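Local structure of methylocystis parvus OBBP MbnE (Methylocystis parvus OBBP, 5ICQ) at residues P44-Y55 with A101-Y111. The protein probably binds the copper-chelating peptide methanobactin in the periplasm, as a family 5 solute-binding protein, and is likely to take part in its uptake. Residues are numbered along the deposited sequence; the frame is centred on the assembly and turned at random.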
ATOM      1  N   PRO A  44      -4.302 -21.539   4.379  1.00 18.63           N
ATOM      2  CA  PRO A  44      -5.391 -20.821   3.704  1.00 16.41           C
ATOM      3  C   PRO A  44      -6.683 -21.015   4.477  1.00 20.65           C
ATOM      4  O   PRO A  44      -6.952 -22.100   4.994  1.00 22.93           O
ATOM      5  CB  PRO A  44      -5.457 -21.484   2.317  1.00 20.00           C
ATOM      6  CG  PRO A  44      -4.164 -22.235   2.172  1.00 24.94           C
ATOM      7  CD  PRO A  44      -3.767 -22.639   3.556  1.00 22.04           C
ATOM      8  N   GLN A  45      -7.478 -19.950   4.587  1.00 16.61           N
ATOM      9  CA  GLN A  45      -8.673 -20.053   5.415  1.00 19.37           C
ATOM     10  C   GLN A  45      -9.858 -20.679   4.685  1.00 19.29           C
ATOM     11  O   GLN A  45     -10.771 -21.187   5.345  1.00 19.59           O
ATOM     12  CB  GLN A  45      -9.040 -18.679   5.974  1.00 18.07           C
ATOM     13  CG  GLN A  45      -7.985 -18.114   6.945  1.00 38.65           C
ATOM     14  CD  GLN A  45      -7.583 -19.081   8.076  1.00 49.33           C
ATOM     15  OE1 GLN A  45      -6.718 -19.944   7.903  1.00 48.95           O
ATOM     16  NE2 GLN A  45      -8.205 -18.919   9.240  1.00 51.87           N
ATOM     17  N   LEU A  46      -9.854 -20.690   3.314  1.00 16.15           N
ATOM     18  CA  LEU A  46     -10.965 -21.339   2.616  1.00 16.13           C
ATOM     19  C   LEU A  46     -10.689 -22.829   2.421  1.00 20.15           C
ATOM     20  O   LEU A  46      -9.558 -23.216   2.097  1.00 19.72           O
ATOM     21  CB  LEU A  46     -11.204 -20.699   1.245  1.00 12.35           C
ATOM     22  CG  LEU A  46     -11.462 -19.192   1.216  1.00  9.62           C
ATOM     23  CD1 LEU A  46     -11.619 -18.664  -0.216  1.00 13.14           C
ATOM     24  CD2 LEU A  46     -12.668 -18.834   2.068  1.00 16.32           C
ATOM     25  N   PRO A  47     -11.712 -23.670   2.581  1.00 19.87           N
ATOM     26  CA  PRO A  47     -11.543 -25.100   2.302  1.00 23.74           C
ATOM     27  C   PRO A  47     -11.257 -25.348   0.830  1.00 24.46           C
ATOM     28  O   PRO A  47     -11.568 -24.531  -0.041  1.00 24.25           O
ATOM     29  CB  PRO A  47     -12.887 -25.711   2.716  1.00 25.35           C
ATOM     30  CG  PRO A  47     -13.863 -24.581   2.638  1.00 29.06           C
ATOM     31  CD  PRO A  47     -13.087 -23.333   2.989  1.00 19.36           C
ATOM     32  N   LYS A  48     -10.664 -26.512   0.558  1.00 20.36           N
ATOM     33  CA  LYS A  48     -10.276 -26.857  -0.806  1.00 29.75           C
ATOM     34  C   LYS A  48     -11.442 -26.731  -1.779  1.00 35.32           C
ATOM     35  O   LYS A  48     -11.252 -26.330  -2.933  1.00 34.29           O
ATOM     36  CB  LYS A  48      -9.707 -28.279  -0.843  1.00 39.32           C
ATOM     37  CG  LYS A  48      -9.186 -28.698  -2.214  1.00 52.21           C
ATOM     38  CD  LYS A  48      -8.598 -30.104  -2.205  1.00 56.35           C
ATOM     39  CE  LYS A  48      -9.654 -31.152  -1.889  1.00 59.28           C
ATOM     40  NZ  LYS A  48      -9.184 -32.532  -2.204  1.00 60.62           N
ATOM     41  N   ASP A  49     -12.659 -27.029  -1.324  1.00 28.63           N
ATOM     42  CA  ASP A  49     -13.835 -27.068  -2.182  1.00 28.15           C
ATOM     43  C   ASP A  49     -14.717 -25.830  -2.037  1.00 23.94           C
ATOM     44  O   ASP A  49     -15.922 -25.902  -2.306  1.00 22.26           O
ATOM     45  CB  ASP A  49     -14.643 -28.331  -1.884  1.00 37.17           C
ATOM     46  CG  ASP A  49     -15.238 -28.325  -0.484  1.00 50.80           C
ATOM     47  OD1 ASP A  49     -14.722 -27.587   0.388  1.00 51.23           O
ATOM     48  OD2 ASP A  49     -16.221 -29.058  -0.253  1.00 57.25           O
ATOM     49  N   PHE A  50     -14.150 -24.695  -1.616  1.00 19.07           N
ATOM     50  CA  PHE A  50     -14.956 -23.487  -1.488  1.00 19.75           C
ATOM     51  C   PHE A  50     -15.616 -23.150  -2.826  1.00 17.94           C
ATOM     52  O   PHE A  50     -15.071 -23.417  -3.901  1.00 17.34           O
ATOM     53  CB  PHE A  50     -14.101 -22.303  -1.000  1.00 17.67           C
ATOM     54  CG  PHE A  50     -13.196 -21.713  -2.062  1.00 16.37           C
ATOM     55  CD1 PHE A  50     -11.922 -22.223  -2.271  1.00 15.78           C
ATOM     56  CD2 PHE A  50     -13.622 -20.638  -2.842  1.00 12.98           C
ATOM     57  CE1 PHE A  50     -11.086 -21.686  -3.252  1.00 16.81           C
ATOM     58  CE2 PHE A  50     -12.788 -20.096  -3.820  1.00 14.84           C
ATOM     59  CZ  PHE A  50     -11.523 -20.627  -4.024  1.00 16.69           C
ATOM     60  N   ASP A  51     -16.810 -22.569  -2.746  1.00 14.38           N
ATOM     61  CA  ASP A  51     -17.595 -22.263  -3.935  1.00 19.80           C
ATOM     62  C   ASP A  51     -17.258 -20.901  -4.525  1.00 15.92           C
ATOM     63  O   ASP A  51     -17.275 -20.741  -5.747  1.00 16.72           O
ATOM     64  CB  ASP A  51     -19.089 -22.309  -3.614  1.00 19.66           C
ATOM     65  CG  ASP A  51     -19.947 -21.993  -4.824  1.00 28.77           C
ATOM     66  OD1 ASP A  51     -20.081 -22.876  -5.695  1.00 31.74           O
ATOM     67  OD2 ASP A  51     -20.463 -20.858  -4.918  1.00 29.13           O
ATOM     68  N   HIS A  52     -16.987 -19.912  -3.678  1.00 15.39           N
ATOM     69  CA  HIS A  52     -16.666 -18.565  -4.137  1.00 13.39           C
ATOM     70  C   HIS A  52     -15.978 -17.837  -2.996  1.00 15.27           C
ATOM     71  O   HIS A  52     -16.045 -18.266  -1.839  1.00 14.11           O
ATOM     72  CB  HIS A  52     -17.927 -17.809  -4.578  1.00 14.48           C
ATOM     73  CG  HIS A  52     -18.988 -17.736  -3.517  1.00 18.71           C
ATOM     74  ND1 HIS A  52     -19.885 -18.760  -3.287  1.00 18.70           N
ATOM     75  CD2 HIS A  52     -19.283 -16.768  -2.615  1.00 17.66           C
ATOM     76  CE1 HIS A  52     -20.682 -18.428  -2.285  1.00 22.81           C
ATOM     77  NE2 HIS A  52     -20.342 -17.222  -1.863  1.00 22.03           N
ATOM     78  N   PHE A  53     -15.313 -16.735  -3.329  1.00 15.37           N
ATOM     79  CA  PHE A  53     -14.732 -15.897  -2.284  1.00 11.45           C
ATOM     80  C   PHE A  53     -15.857 -15.283  -1.450  1.00 11.74           C
ATOM     81  O   PHE A  53     -16.892 -14.903  -1.996  1.00 12.98           O
ATOM     82  CB  PHE A  53     -13.874 -14.782  -2.887  1.00 11.70           C
ATOM     83  CG  PHE A  53     -12.514 -15.237  -3.384  1.00 10.67           C
ATOM     84  CD1 PHE A  53     -12.070 -16.540  -3.185  1.00 12.59           C
ATOM     85  CD2 PHE A  53     -11.671 -14.334  -4.016  1.00 11.51           C
ATOM     86  CE1 PHE A  53     -10.811 -16.947  -3.631  1.00 11.67           C
ATOM     87  CE2 PHE A  53     -10.405 -14.732  -4.470  1.00  9.72           C
ATOM     88  CZ  PHE A  53      -9.973 -16.024  -4.270  1.00  9.58           C
ATOM     89  N   PRO A  54     -15.681 -15.152  -0.131  1.00 14.85           N
ATOM     90  CA  PRO A  54     -16.819 -14.754   0.718  1.00 20.93           C
ATOM     91  C   PRO A  54     -17.308 -13.328   0.492  1.00 18.57           C
ATOM     92  O   PRO A  54     -18.442 -13.022   0.884  1.00 18.97           O
ATOM     93  CB  PRO A  54     -16.287 -14.948   2.146  1.00 24.27           C
ATOM     94  CG  PRO A  54     -14.807 -14.945   2.012  1.00 28.03           C
ATOM     95  CD  PRO A  54     -14.504 -15.535   0.662  1.00 23.17           C
ATOM     96  N   TYR A  55     -16.516 -12.452  -0.133  1.00 14.35           N
ATOM     97  CA  TYR A  55     -16.967 -11.104  -0.459  1.00 16.05           C
ATOM     98  C   TYR A  55     -17.478 -10.983  -1.893  1.00 20.02           C
ATOM     99  O   TYR A  55     -17.662  -9.865  -2.388  1.00 17.19           O
ATOM    100  CB  TYR A  55     -15.847 -10.080  -0.219  1.00 18.25           C
ATOM    101  CG  TYR A  55     -14.564 -10.343  -0.988  1.00 16.54           C
ATOM    102  CD1 TYR A  55     -13.655 -11.296  -0.544  1.00 11.98           C
ATOM    103  CD2 TYR A  55     -14.256  -9.628  -2.143  1.00 12.27           C
ATOM    104  CE1 TYR A  55     -12.475 -11.543  -1.235  1.00 10.07           C
ATOM    105  CE2 TYR A  55     -13.073  -9.867  -2.836  1.00 14.88           C
ATOM    106  CZ  TYR A  55     -12.197 -10.829  -2.373  1.00 10.88           C
ATOM    107  OH  TYR A  55     -11.027 -11.088  -3.042  1.00 12.12           O
ATOM    108  N   ALA A 101      -5.085 -16.382  -7.764  1.00 10.76           N
ATOM    109  CA  ALA A 101      -5.919 -15.223  -7.477  1.00 12.43           C
ATOM    110  C   ALA A 101      -5.852 -14.933  -5.986  1.00 12.40           C
ATOM    111  O   ALA A 101      -5.981 -15.846  -5.169  1.00 10.33           O
ATOM    112  CB  ALA A 101      -7.371 -15.484  -7.903  1.00 10.40           C
ATOM    113  N   ARG A 102      -5.667 -13.671  -5.626  1.00 11.75           N
ATOM    114  CA  ARG A 102      -5.535 -13.298  -4.222  1.00 11.06           C
ATOM    115  C   ARG A 102      -6.919 -13.040  -3.626  1.00 13.00           C
ATOM    116  O   ARG A 102      -7.710 -12.281  -4.190  1.00 12.15           O
ATOM    117  CB  ARG A 102      -4.659 -12.053  -4.095  1.00 11.07           C
ATOM    118  CG  ARG A 102      -4.429 -11.624  -2.663  1.00 13.89           C
ATOM    119  CD  ARG A 102      -3.333 -10.557  -2.607  1.00 16.93           C
ATOM    120  NE  ARG A 102      -2.950 -10.231  -1.234  1.00 15.23           N
ATOM    121  CZ  ARG A 102      -1.913  -9.459  -0.918  1.00 26.26           C
ATOM    122  NH1 ARG A 102      -1.151  -8.950  -1.879  1.00 22.75           N
ATOM    123  NH2 ARG A 102      -1.622  -9.209   0.353  1.00 19.91           N
ATOM    124  N   SER A 103      -7.229 -13.697  -2.512  1.00  9.50           N
ATOM    125  CA  SER A 103      -8.442 -13.364  -1.779  1.00  9.26           C
ATOM    126  C   SER A 103      -8.169 -12.155  -0.900  1.00 14.78           C
ATOM    127  O   SER A 103      -7.273 -12.193  -0.047  1.00 15.03           O
ATOM    128  CB  SER A 103      -8.931 -14.515  -0.906  1.00 11.63           C
ATOM    129  OG  SER A 103     -10.021 -14.043  -0.125  1.00 12.04           O
ATOM    130  N   GLN A 104      -8.943 -11.089  -1.096  1.00 14.72           N
ATOM    131  CA  GLN A 104      -8.776  -9.915  -0.250  1.00 17.03           C
ATOM    132  C   GLN A 104      -9.451 -10.064   1.102  1.00 17.43           C
ATOM    133  O   GLN A 104      -9.491  -9.100   1.876  1.00 18.75           O
ATOM    134  CB  GLN A 104      -9.285  -8.667  -0.971  1.00 17.72           C
ATOM    135  CG  GLN A 104      -8.244  -8.052  -1.898  1.00 27.99           C
ATOM    136  CD  GLN A 104      -6.861  -7.921  -1.246  1.00 37.64           C
ATOM    137  OE1 GLN A 104      -6.737  -7.557  -0.069  1.00 40.01           O
ATOM    138  NE2 GLN A 104      -5.813  -8.217  -2.015  1.00 29.49           N
ATOM    139  N   ASP A 105      -9.972 -11.243   1.411  1.00 12.92           N
ATOM    140  CA  ASP A 105     -10.519 -11.505   2.736  1.00 14.60           C
ATOM    141  C   ASP A 105      -9.480 -12.024   3.725  1.00 13.47           C
ATOM    142  O   ASP A 105      -9.819 -12.260   4.892  1.00 13.56           O
ATOM    143  CB  ASP A 105     -11.669 -12.504   2.640  1.00 19.97           C
ATOM    144  CG  ASP A 105     -12.806 -12.156   3.570  1.00 22.75           C
ATOM    145  OD1 ASP A 105     -13.121 -10.950   3.708  1.00 20.68           O
ATOM    146  OD2 ASP A 105     -13.375 -13.084   4.165  1.00 29.66           O
ATOM    147  N   GLU A 106      -8.242 -12.222   3.293  1.00 12.37           N
ATOM    148  CA  GLU A 106      -7.146 -12.674   4.137  1.00 11.69           C
ATOM    149  C   GLU A 106      -5.968 -11.733   3.942  1.00 12.67           C
ATOM    150  O   GLU A 106      -5.905 -11.017   2.936  1.00 13.49           O
ATOM    151  CB  GLU A 106      -6.748 -14.114   3.792  1.00 14.22           C
ATOM    152  CG  GLU A 106      -7.866 -15.136   4.057  1.00 18.81           C
ATOM    153  CD  GLU A 106      -7.525 -16.539   3.561  1.00 15.75           C
ATOM    154  OE1 GLU A 106      -6.581 -17.162   4.085  1.00 14.68           O
ATOM    155  OE2 GLU A 106      -8.207 -17.018   2.635  1.00 13.48           O
ATOM    156  N   PRO A 107      -5.031 -11.679   4.898  1.00 15.24           N
ATOM    157  CA  PRO A 107      -3.875 -10.773   4.720  1.00 11.50           C
ATOM    158  C   PRO A 107      -3.099 -11.032   3.438  1.00 11.69           C
ATOM    159  O   PRO A 107      -2.832 -10.098   2.670  1.00 14.52           O
ATOM    160  CB  PRO A 107      -3.019 -11.043   5.971  1.00 13.73           C
ATOM    161  CG  PRO A 107      -3.954 -11.605   6.981  1.00 18.23           C
ATOM    162  CD  PRO A 107      -5.033 -12.335   6.221  1.00 16.30           C
ATOM    163  N   PHE A 108      -2.730 -12.284   3.178  1.00 14.29           N
ATOM    164  CA  PHE A 108      -2.003 -12.626   1.960  1.00 11.91           C
ATOM    165  C   PHE A 108      -2.179 -14.112   1.654  1.00 12.79           C
ATOM    166  O   PHE A 108      -1.327 -14.929   2.025  1.00 13.26           O
ATOM    167  CB  PHE A 108      -0.514 -12.271   2.120  1.00 17.90           C
ATOM    168  CG  PHE A 108       0.264 -12.193   0.813  1.00 15.31           C
ATOM    169  CD1 PHE A 108      -0.349 -12.419  -0.413  1.00 15.38           C
ATOM    170  CD2 PHE A 108       1.625 -11.899   0.827  1.00 17.69           C
ATOM    171  CE1 PHE A 108       0.382 -12.341  -1.607  1.00 16.07           C
ATOM    172  CE2 PHE A 108       2.359 -11.830  -0.354  1.00 22.79           C
ATOM    173  CZ  PHE A 108       1.736 -12.051  -1.574  1.00 16.47           C
ATOM    174  N   THR A 109      -3.281 -14.475   0.990  1.00 10.81           N
ATOM    175  CA  THR A 109      -3.548 -15.864   0.622  1.00 12.57           C
ATOM    176  C   THR A 109      -3.986 -15.920  -0.832  1.00 11.34           C
ATOM    177  O   THR A 109      -4.760 -15.068  -1.286  1.00  8.04           O
ATOM    178  CB  THR A 109      -4.628 -16.520   1.505  1.00  8.94           C
ATOM    179  OG1 THR A 109      -4.240 -16.462   2.883  1.00 13.14           O
ATOM    180  CG2 THR A 109      -4.820 -17.997   1.129  1.00  9.54           C
ATOM    181  N   LEU A 110      -3.475 -16.916  -1.558  1.00  9.58           N
ATOM    182  CA  LEU A 110      -3.725 -17.080  -2.984  1.00 11.86           C
ATOM    183  C   LEU A 110      -4.483 -18.375  -3.246  1.00 12.95           C
ATOM    184  O   LEU A 110      -4.264 -19.375  -2.564  1.00 12.75           O
ATOM    185  CB  LEU A 110      -2.411 -17.111  -3.765  1.00 14.12           C
ATOM    186  CG  LEU A 110      -1.499 -15.919  -3.491  1.00 12.44           C
ATOM    187  CD1 LEU A 110      -0.184 -16.106  -4.236  1.00 10.06           C
ATOM    188  CD2 LEU A 110      -2.189 -14.625  -3.930  1.00 11.44           C
ATOM    189  N   TYR A 111      -5.342 -18.362  -4.264  1.00 10.49           N
ATOM    190  CA  TYR A 111      -6.175 -19.497  -4.631  1.00  9.56           C
ATOM    191  C   TYR A 111      -6.079 -19.738  -6.132  1.00  9.98           C
ATOM    192  O   TYR A 111      -5.592 -18.877  -6.866  1.00 10.99           O
ATOM    193  CB  TYR A 111      -7.627 -19.248  -4.198  1.00 10.34           C
ATOM    194  CG  TYR A 111      -7.747 -19.264  -2.682  1.00 11.97           C
ATOM    195  CD1 TYR A 111      -7.800 -20.468  -1.983  1.00 14.27           C
ATOM    196  CD2 TYR A 111      -7.776 -18.072  -1.950  1.00 13.08           C
ATOM    197  CE1 TYR A 111      -7.893 -20.489  -0.581  1.00 13.45           C
ATOM    198  CE2 TYR A 111      -7.879 -18.079  -0.551  1.00 11.10           C
ATOM    199  CZ  TYR A 111      -7.924 -19.297   0.123  1.00 11.31           C
ATOM    200  OH  TYR A 111      -8.006 -19.329   1.516  1.00 14.65           O
TER
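Y111 and L46 meet in two ways at once, and their pairing illustrates how a tyrosine can serve an irregular loop with both its ring and its hydroxyl. The backbone N of L46 gives a hydrogen bond of 2.9 Å to Y111 OH, while L46 CD1 lies over one face of the ring in a CH-pi contact, 4.0 Å from its centroid. That methyl is shared, since it also sits above the centre of the F50 ring. F50 and F53 lean obliquely on Y111, with planes at 66° and 63° to it, completing an aromatic cluster; F53 CE1 comes within 3.6 Å of Y111 CD2, and S103 CB covers one face of F53.

The hydroxyl of Y111 in turn donates to E106 OE2 on its syn side, at 2.6 Å. The other carboxylate oxygen, E106 OE1, is gripped from opposite faces of its plane by Q45 N and T109 OG1. With CG beside its own backbone N (chi1 -63°) and an extended chain beyond, E106 places its carboxylate beside Q45 N, T109 OG1 and Y111 OH and takes all three bonds. A phenylalanine in place of Y111 would probably leave L46 N without its acceptor and E106 OE2 without this donor, so that of the bonds described here only those to OE1 would still hold the carboxylate.

At the other end, Y55 OH accepts a nearly straight bond from Q104 N, 2.9 Å long, and S103 OG lies at the edge of the Y55 ring. P54 CG rests 3.2 Å from D105 OD2, a carboxylate oxygen salt-bridged to R589.

S103 OG accepts from D105 N, an ST turn within the type I turn from S103 to E106. Segment 101-111 is a beta hairpin of an antiparallel sheet, and the irregular loop after strand 38-39 packs across its connection and the face that carries S103, T109 and Y111.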